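Local coordinates for conserved hypothetical protein Ta0289 (Thermoplasma acidophilum DSM 1728, PDB 1PVM) that is of unknown function but pairs two CBS domains with a Zn ribbon-like domain that binds a metal ion through four cysteines, at residues 84-89 / 146-151; 107-112 / 120-125. One frame throughout, in Å; residues are numbered along the deposited sequence.

Contact 1 and contact 2 meet on one three-stranded mixed sheet of the second CBS domain, with their centres about 11 Å apart. Along the chain, 84-89 comes first, then both halves of contact 2 (107-112 and 120-125), and 146-151 last, so contact 1 brackets contact 2 in sequence. Strand 87-89 runs parallel to strand 108-112, the middle strand, whose other neighbour is antiparallel strand 118-123. The two contacts are joined through Pro-86 O and Ala-110 N, 2.9 Å apart and a probable hydrogen bond. Contact 2 is the antiparallel hairpin that forms two of the sheet's three strands, whereas contact 1 ties the lead-in of the third to the segment leading to the metal-site cysteines.

Contact 1 (84-89 / 146-151); sequences PIPKVK and KDYQHL
The phenol of Tyr-148 points its hydroxyl at the stretch leading into strand 87-89, with CG anti to the backbone N (chi1 -173°). Its OH donates to Pro-84 O over 2.6 Å, the one hydrogen bond between 84-89 and 146-151. The acceptor lies at the ring edge, and the donor approaches from 30° above the carbonyl plane. Pro-86 crosses the same ring obliquely: its CG sits over one face, 4.0 Å from the Tyr-148 centroid and 25° off the normal, as a CH-pi contact. The offset is toward the hydroxyl end, since the closest ring atom to Pro-86 CG is Tyr-148 CZ at 3.6 Å. Segment 146-151 runs from the end of helix 133-145 toward Cys-152, the first metal-site cysteine, so the tyrosine probably helps hold this connection against the second CBS domain. An alanine at Tyr-148 would remove both the donor and the ring face, and would probably loosen the connection against the two prolines. Within the connection, His-150 ND1 donates to Tyr-148 O (2.8 Å), while Tyr-148 CD2 lies over one face of the imidazole. Farther on, Leu-151 crosses Pro-84 obliquely, with Leu-151 CB 3.6 Å from Pro-84 CD. Leu-151 immediately precedes Cys-152, one of four cysteines around the bound mercury ion, and its side chain lies about 8 Å from that ion.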
loop_
_atom_site.group_PDB
_atom_site.type_symbol
_atom_site.label_atom_id
_atom_site.label_comp_id
_atom_site.label_asym_id
_atom_site.label_seq_id
_atom_site.Cartn_x
_atom_site.Cartn_y
_atom_site.Cartn_z
ATOM N N PRO B 84 12.663 -8.926 12.081
ATOM C CA PRO B 84 11.850 -10.060 12.540
ATOM C C PRO B 84 10.372 -9.702 12.432
ATOM O O PRO B 84 10.024 -8.527 12.330
ATOM C CB PRO B 84 12.278 -10.239 13.996
ATOM C CG PRO B 84 13.632 -9.615 14.053
ATOM C CD PRO B 84 13.497 -8.410 13.176
ATOM N N ILE B 85 9.504 -10.704 12.473
ATOM C CA ILE B 85 8.078 -10.438 12.344
ATOM C C ILE B 85 7.562 -9.433 13.373
ATOM O O ILE B 85 7.796 -9.579 14.573
ATOM C CB ILE B 85 7.241 -11.759 12.428
ATOM C CG1 ILE B 85 5.780 -11.464 12.074
ATOM C CG2 ILE B 85 7.353 -12.388 13.819
ATOM C CD1 ILE B 85 4.941 -12.709 11.817
ATOM N N PRO B 86 6.892 -8.364 12.905
ATOM C CA PRO B 86 6.348 -7.352 13.822
ATOM C C PRO B 86 5.217 -8.034 14.581
ATOM O O PRO B 86 4.401 -8.730 13.976
ATOM C CB PRO B 86 5.824 -6.269 12.883
ATOM C CG PRO B 86 6.694 -6.408 11.668
ATOM C CD PRO B 86 6.810 -7.908 11.506
ATOM N N LYS B 87 5.145 -7.845 15.892
ATOM C CA LYS B 87 4.093 -8.522 16.635
ATOM C C LYS B 87 3.757 -7.923 17.992
ATOM O O LYS B 87 4.557 -7.196 18.585
ATOM C CB LYS B 87 4.485 -9.990 16.820
ATOM C CG LYS B 87 5.704 -10.195 17.714
ATOM C CD LYS B 87 6.186 -11.642 17.671
ATOM C CE LYS B 87 7.153 -11.940 18.807
ATOM N NZ LYS B 87 8.281 -10.985 18.839
ATOM N N VAL B 88 2.551 -8.234 18.460
ATOM C CA VAL B 88 2.065 -7.796 19.766
ATOM C C VAL B 88 1.414 -9.020 20.414
ATOM O O VAL B 88 1.034 -9.963 19.719
ATOM C CB VAL B 88 0.999 -6.670 19.660
ATOM C CG1 VAL B 88 1.613 -5.422 19.046
ATOM C CG2 VAL B 88 -0.200 -7.147 18.847
ATOM N N LYS B 89 1.307 -9.016 21.739
ATOM C CA LYS B 89 0.684 -10.127 22.449
ATOM C C LYS B 89 -0.830 -10.068 22.309
ATOM O O LYS B 89 -1.415 -8.986 22.210
ATOM C CB LYS B 89 1.075 -10.105 23.926
ATOM C CG LYS B 89 2.484 -10.605 24.182
ATOM C CD LYS B 89 2.599 -12.090 23.838
ATOM C CE LYS B 89 4.017 -12.617 24.042
ATOM N NZ LYS B 89 4.111 -14.091 23.811
ATOM N N LYS B 146 7.639 7.017 8.956
ATOM C CA LYS B 146 8.613 6.106 9.549
ATOM C C LYS B 146 8.689 4.767 8.834
ATOM O O LYS B 146 7.741 4.340 8.177
ATOM C CB LYS B 146 8.279 5.863 11.021
ATOM C CG LYS B 146 8.069 7.113 11.853
ATOM C CD LYS B 146 7.597 6.715 13.240
ATOM C CE LYS B 146 7.091 7.898 14.032
ATOM N NZ LYS B 146 6.433 7.451 15.292
ATOM N N ASP B 147 9.832 4.106 8.982
ATOM C CA ASP B 147 10.067 2.806 8.371
ATOM C C ASP B 147 10.621 1.822 9.403
ATOM O O ASP B 147 11.522 2.148 10.174
ATOM C CB ASP B 147 11.025 2.942 7.177
ATOM C CG ASP B 147 12.248 3.792 7.492
ATOM O OD1 ASP B 147 12.077 4.980 7.848
ATOM O OD2 ASP B 147 13.385 3.280 7.378
ATOM N N TYR B 148 10.052 0.622 9.407
ATOM C CA TYR B 148 10.423 -0.452 10.327
ATOM C C TYR B 148 11.910 -0.791 10.277
ATOM O O TYR B 148 12.485 -0.895 9.200
ATOM C CB TYR B 148 9.607 -1.698 9.969
ATOM C CG TYR B 148 9.745 -2.868 10.924
ATOM C CD1 TYR B 148 9.182 -2.827 12.198
ATOM C CD2 TYR B 148 10.407 -4.038 10.533
ATOM C CE1 TYR B 148 9.267 -3.924 13.059
ATOM C CE2 TYR B 148 10.497 -5.142 11.389
ATOM C CZ TYR B 148 9.923 -5.077 12.646
ATOM O OH TYR B 148 9.973 -6.166 13.478
ATOM N N GLN B 149 12.535 -0.961 11.440
ATOM C CA GLN B 149 13.951 -1.333 11.478
ATOM C C GLN B 149 14.063 -2.837 11.284
ATOM O O GLN B 149 13.672 -3.608 12.164
ATOM C CB GLN B 149 14.597 -0.985 12.819
ATOM C CG GLN B 149 15.112 0.433 12.950
ATOM C CD GLN B 149 16.238 0.533 13.973
ATOM O OE1 GLN B 149 16.164 -0.051 15.060
ATOM N NE2 GLN B 149 17.287 1.279 13.629
ATOM N N HIS B 150 14.589 -3.252 10.136
ATOM C CA HIS B 150 14.756 -4.672 9.846
ATOM C C HIS B 150 16.063 -5.154 10.463
ATOM O O HIS B 150 17.112 -4.541 10.264
ATOM C CB HIS B 150 14.777 -4.900 8.336
ATOM C CG HIS B 150 13.507 -4.500 7.651
ATOM N ND1 HIS B 150 12.942 -3.253 7.806
ATOM C CD2 HIS B 150 12.697 -5.179 6.808
ATOM C CE1 HIS B 150 11.836 -3.182 7.088
ATOM N NE2 HIS B 150 11.665 -4.337 6.472
ATOM N N LEU B 151 16.001 -6.255 11.208
ATOM C CA LEU B 151 17.191 -6.782 11.857
ATOM C C LEU B 151 17.822 -7.932 11.089
ATOM O O LEU B 151 17.132 -8.712 10.425
ATOM C CB LEU B 151 16.860 -7.210 13.290
ATOM C CG LEU B 151 16.236 -6.099 14.144
ATOM C CD1 LEU B 151 16.035 -6.601 15.554
ATOM C CD2 LEU B 151 17.124 -4.861 14.140
#

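Contact 2 (107-112 / 120-125); sequences ERCAVV and GIVTLT
Glu-107 O accepts from Leu-124 N at 2.9 Å, in the carbonyl plane, where strand 118-123 gives way to helix 124-127. The Glu-107 carboxylate is gripped side-on by Arg-108: NE lies 2.8 Å from Glu-107 OE2 and NH2 binds OE1, each oxygen using its syn lone pair. Arg-108 also pairs with Thr-123 in a non-hydrogen-bonded position. Their side chains run side by side, and Thr-123 CG2 lies over one guanidinium face, 3.6 Å from Arg-108 NH1. Cys-109 and Val-122 form a hydrogen-bonded pair, with Val-122 N to Cys-109 O the straighter of its two bonds (168°). On their face of the sheet, Cys-109 SG touches Val-122 CG1 at 3.7 Å. Ala-110 pairs with Ile-121 in a non-hydrogen-bonded position, with Ala-110 CA 3.4 Å from Gly-120 O. Val-111 N then donates to Gly-120 O over 2.8 Å, but the return bond is weak. Val-111 CG2 meets Val-122 CG1, the two side chains crossing at about a right angle. This antiparallel hairpin of the second CBS domain is thus held mainly by backbone bonds and buried apolar contacts, while the two-pronged ion pair, with a methyl over the guanidinium, probably limits how the arginine can turn.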
loop_
_atom_site.group_PDB
_atom_site.type_symbol
_atom_site.label_atom_id
_atom_site.label_comp_id
_atom_site.label_asym_id
_atom_site.label_seq_id
_atom_site.Cartn_x
_atom_site.Cartn_y
_atom_site.Cartn_z
ATOM N N GLU B 107 1.206 -0.413 9.690
ATOM C CA GLU B 107 -0.245 -0.291 9.636
ATOM C C GLU B 107 -0.871 -1.658 9.938
ATOM O O GLU B 107 -2.091 -1.818 9.928
ATOM C CB GLU B 107 -0.719 0.273 8.287
ATOM C CG GLU B 107 -0.067 -0.309 7.051
ATOM C CD GLU B 107 -0.639 -1.651 6.658
ATOM O OE1 GLU B 107 -1.883 -1.770 6.590
ATOM O OE2 GLU B 107 0.155 -2.577 6.399
ATOM N N ARG B 108 -0.010 -2.635 10.226
ATOM C CA ARG B 108 -0.444 -3.985 10.590
ATOM C C ARG B 108 0.709 -4.763 11.213
ATOM O O ARG B 108 1.872 -4.427 11.015
ATOM C CB ARG B 108 -0.974 -4.746 9.373
ATOM C CG ARG B 108 0.075 -5.247 8.386
ATOM C CD ARG B 108 -0.634 -5.848 7.172
ATOM N NE ARG B 108 -1.433 -4.831 6.489
ATOM C CZ ARG B 108 -2.550 -5.062 5.806
ATOM N NH1 ARG B 108 -3.042 -6.290 5.694
ATOM N NH2 ARG B 108 -3.182 -4.049 5.233
ATOM N N CYS B 109 0.380 -5.799 11.978
ATOM C CA CYS B 109 1.392 -6.634 12.604
ATOM C C CYS B 109 0.754 -7.950 13.007
ATOM O O CYS B 109 -0.468 -8.085 12.987
ATOM C CB CYS B 109 1.989 -5.945 13.841
ATOM S SG CYS B 109 0.858 -5.759 15.244
ATOM N N ALA B 110 1.583 -8.922 13.365
ATOM C CA ALA B 110 1.080 -10.221 13.774
ATOM C C ALA B 110 0.698 -10.158 15.244
ATOM O O ALA B 110 1.110 -9.251 15.966
ATOM C CB ALA B 110 2.148 -11.290 13.558
ATOM N N VAL B 111 -0.113 -11.118 15.669
ATOM C CA VAL B 111 -0.530 -11.214 17.060
ATOM C C VAL B 111 -0.058 -12.591 17.507
ATOM O O VAL B 111 -0.303 -13.583 16.817
ATOM C CB VAL B 111 -2.063 -11.135 17.202
ATOM C CG1 VAL B 111 -2.459 -11.286 18.669
ATOM C CG2 VAL B 111 -2.574 -9.811 16.634
ATOM N N VAL B 112 0.648 -12.652 18.634
ATOM C CA VAL B 112 1.139 -13.930 19.139
ATOM C C VAL B 112 0.539 -14.218 20.508
ATOM O O VAL B 112 0.225 -13.291 21.263
ATOM C CB VAL B 112 2.697 -13.954 19.256
ATOM C CG1 VAL B 112 3.324 -13.874 17.870
ATOM C CG2 VAL B 112 3.193 -12.795 20.131
ATOM N N GLY B 120 -2.780 -14.570 14.622
ATOM C CA GLY B 120 -3.537 -13.714 13.732
ATOM C C GLY B 120 -2.766 -12.498 13.285
ATOM O O GLY B 120 -1.587 -12.348 13.586
ATOM N N ILE B 121 -3.435 -11.642 12.526
ATOM C CA ILE B 121 -2.835 -10.400 12.070
ATOM C C ILE B 121 -3.862 -9.324 12.371
ATOM O O ILE B 121 -5.061 -9.542 12.191
ATOM C CB ILE B 121 -2.530 -10.414 10.548
ATOM C CG1 ILE B 121 -1.353 -11.355 10.267
ATOM C CG2 ILE B 121 -2.219 -8.994 10.057
ATOM C CD1 ILE B 121 -0.935 -11.405 8.812
ATOM N N VAL B 122 -3.396 -8.181 12.865
ATOM C CA VAL B 122 -4.282 -7.060 13.167
ATOM C C VAL B 122 -3.847 -5.875 12.298
ATOM O O VAL B 122 -2.654 -5.603 12.147
ATOM C CB VAL B 122 -4.232 -6.684 14.676
ATOM C CG1 VAL B 122 -2.815 -6.314 15.088
ATOM C CG2 VAL B 122 -5.208 -5.545 14.962
ATOM N N THR B 123 -4.823 -5.193 11.711
ATOM C CA THR B 123 -4.558 -4.056 10.834
ATOM C C THR B 123 -5.198 -2.782 11.359
ATOM O O THR B 123 -6.012 -2.814 12.276
ATOM C CB THR B 123 -5.153 -4.283 9.440
ATOM O OG1 THR B 123 -6.585 -4.322 9.548
ATOM C CG2 THR B 123 -4.652 -5.592 8.838
ATOM N N LEU B 124 -4.840 -1.657 10.749
ATOM C CA LEU B 124 -5.419 -0.380 11.136
ATOM C C LEU B 124 -6.931 -0.433 10.926
ATOM O O LEU B 124 -7.687 0.152 11.695
ATOM C CB LEU B 124 -4.833 0.757 10.294
ATOM C CG LEU B 124 -5.511 2.121 10.483
ATOM C CD1 LEU B 124 -5.365 2.588 11.927
ATOM C CD2 LEU B 124 -4.887 3.127 9.539
ATOM N N THR B 125 -7.374 -1.129 9.882
ATOM C CA THR B 125 -8.807 -1.230 9.625
ATOM C C THR B 125 -9.510 -1.893 10.810
ATOM O O THR B 125 -10.561 -1.425 11.260
ATOM C CB THR B 125 -9.109 -2.037 8.344
ATOM O OG1 THR B 125 -8.458 -1.423 7.226
ATOM C CG2 THR B 125 -10.616 -2.064 8.080
#